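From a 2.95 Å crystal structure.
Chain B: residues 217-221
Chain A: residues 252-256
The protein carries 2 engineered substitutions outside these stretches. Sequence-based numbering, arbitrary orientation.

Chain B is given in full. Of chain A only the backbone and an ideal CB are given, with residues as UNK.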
# COMPACT_ATOMS: atom_id res chain seq x y z
N SER B 217 1.16 -16.10 -32.82
CA SER B 217 2.01 -15.09 -32.18
C SER B 217 3.45 -15.23 -32.63
O SER B 217 4.07 -16.29 -32.49
CB SER B 217 1.92 -15.21 -30.66
OG SER B 217 2.71 -14.21 -30.04
N ASP B 218 4.00 -14.13 -33.17
CA ASP B 218 5.43 -13.99 -33.40
C ASP B 218 6.25 -14.05 -32.12
O ASP B 218 7.44 -14.35 -32.18
CB ASP B 218 5.73 -12.67 -34.11
CG ASP B 218 5.87 -12.82 -35.60
OD1 ASP B 218 5.44 -13.86 -36.15
OD2 ASP B 218 6.40 -11.88 -36.24
N TYR B 219 5.62 -13.78 -30.97
CA TYR B 219 6.35 -13.52 -29.74
C TYR B 219 6.21 -14.70 -28.80
O TYR B 219 5.08 -15.07 -28.46
CB TYR B 219 5.82 -12.25 -29.09
CG TYR B 219 6.47 -11.91 -27.78
CD1 TYR B 219 5.82 -12.16 -26.58
CD2 TYR B 219 7.72 -11.32 -27.73
CE1 TYR B 219 6.40 -11.85 -25.37
CE2 TYR B 219 8.32 -11.00 -26.53
CZ TYR B 219 7.65 -11.26 -25.35
OH TYR B 219 8.23 -10.95 -24.14
N PRO B 220 7.30 -15.31 -28.34
CA PRO B 220 7.19 -16.48 -27.47
C PRO B 220 6.72 -16.10 -26.07
O PRO B 220 7.05 -15.03 -25.55
CB PRO B 220 8.61 -17.04 -27.44
CG PRO B 220 9.48 -15.84 -27.66
CD PRO B 220 8.71 -14.91 -28.56
N LYS B 221 5.93 -16.98 -25.47
CA LYS B 221 5.55 -16.83 -24.07
C LYS B 221 6.82 -16.79 -23.22
O LYS B 221 7.73 -17.60 -23.42
CB LYS B 221 4.62 -17.99 -23.65
CG LYS B 221 4.04 -18.00 -22.22
CD LYS B 221 3.09 -19.17 -21.91
CE LYS B 221 2.60 -19.07 -20.46
NZ LYS B 221 1.68 -20.18 -20.09
N UNK A 252 13.72 -16.34 -39.42
CA UNK A 252 13.92 -16.52 -37.99
C UNK A 252 12.89 -15.72 -37.21
O UNK A 252 12.78 -14.50 -37.36
CB UNK A 252 15.34 -16.11 -37.59
N UNK A 253 12.14 -16.43 -36.38
CA UNK A 253 11.22 -15.82 -35.44
C UNK A 253 11.93 -15.60 -34.11
O UNK A 253 12.96 -16.22 -33.82
CB UNK A 253 9.97 -16.69 -35.26
N UNK A 254 11.39 -14.67 -33.33
CA UNK A 254 11.84 -14.52 -31.95
C UNK A 254 11.67 -15.84 -31.21
O UNK A 254 10.84 -16.68 -31.57
CB UNK A 254 11.07 -13.40 -31.24
N UNK A 255 12.49 -16.04 -30.18
CA UNK A 255 12.39 -17.23 -29.35
C UNK A 255 12.96 -18.49 -29.96
O UNK A 255 12.97 -19.53 -29.28
CB UNK A 255 10.92 -17.48 -29.00
N UNK A 256 13.42 -18.45 -31.21
CA UNK A 256 14.03 -19.63 -31.83
C UNK A 256 15.30 -20.02 -31.09
O UNK A 256 16.16 -19.18 -30.82
CB UNK A 256 14.34 -19.37 -33.31

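Position 252 has no neighbour in the chain B stretch: nothing of residues 217-221 lies within 5.5 Å of its ideal CB, and phi/psi of -75/123° is open to almost any residue. The deposited residue is Leu A252, whose side chain makes no contact with the chain B stretch.

At position 253 the CA-to-CB bond points toward chain B, and the ideal CB lies 4.6 Å from Asp B218 O. The more telling feature is farther off: the side chain of Asp B218 leaves its own backbone sideways, but its carboxylate end comes nearer to chain A and offers a negative charge. A long side chain with a donor at its tip would suit, lysine or arginine best. The residue is Lys A253. Its chain bends through two successive m rotamers, and NZ donates a hydrogen bond to Asp B218 OD1 at 3.1 Å, forming a salt bridge.

Position 254 also points toward chain B. Its ideal CB is 3.9 Å from both Asp B218 O and Pro B220 CD and 5.0 Å from Tyr B219 CA, so the first carbon packs against the Asp B218 carbonyl and the edge of the Pro B220 ring while the rest of the side chain can extend past Tyr B219. Phi/psi of -57/154° fits the second position of a type II turn. Several medium to long side chains could be accommodated, aliphatic or polar, including leucine, methionine, glutamine and glutamate. The residue is Gln A254, in an m, t conformation. Its OE1 reaches the edge of the Tyr B219 ring, near the ring plane, 3.2 Å from CD2; NE2 is hydrogen-bonded elsewhere in the structure.

Position 255 is the most restricted. Its phi/psi of 76/-4° is typical of the third position of a type II turn and by itself favours glycine. Chain B adds a second constraint, because an ideal CB would point toward Pro B220 and lie only 2.6 Å from its CG, a clash. Glycine is thus the clear expectation, and Gly A255 is found. Without a side chain, its CA can approach Pro B220 CG to 3.6 Å, letting the proline ring pack directly against the turn.

Position 256 closes the turn with its CB directed sideways, and the chain B stretch has no atom within 5.5 Å of it; many residues would serve. The side chain of Phe A256 makes no contact with the chain B stretch, while its N makes a weak 3.5 Å hydrogen bond to Lys A253 O across the turn.

Chain A (252-256) LKQGF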
# COMPACT_ATOMS: atom_id res chain seq x y z
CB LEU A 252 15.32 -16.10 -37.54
CG LEU A 252 16.47 -17.00 -37.92
CD1 LEU A 252 16.89 -16.47 -39.20
CD2 LEU A 252 17.60 -16.93 -36.90
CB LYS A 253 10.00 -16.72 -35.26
CG LYS A 253 9.37 -17.09 -36.59
CD LYS A 253 9.05 -15.85 -37.41
CE LYS A 253 7.60 -15.86 -37.84
NZ LYS A 253 7.24 -14.62 -38.57
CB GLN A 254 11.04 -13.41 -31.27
CG GLN A 254 11.31 -12.02 -31.83
CD GLN A 254 10.35 -10.98 -31.28
OE1 GLN A 254 9.79 -11.15 -30.20
NE2 GLN A 254 10.16 -9.90 -32.02
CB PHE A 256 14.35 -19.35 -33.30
CG PHE A 256 13.26 -19.77 -34.25
CD1 PHE A 256 12.04 -20.21 -33.78
CD2 PHE A 256 13.47 -19.70 -35.62
CE1 PHE A 256 11.04 -20.59 -34.67
CE2 PHE A 256 12.49 -20.08 -36.51
CZ PHE A 256 11.27 -20.52 -36.03
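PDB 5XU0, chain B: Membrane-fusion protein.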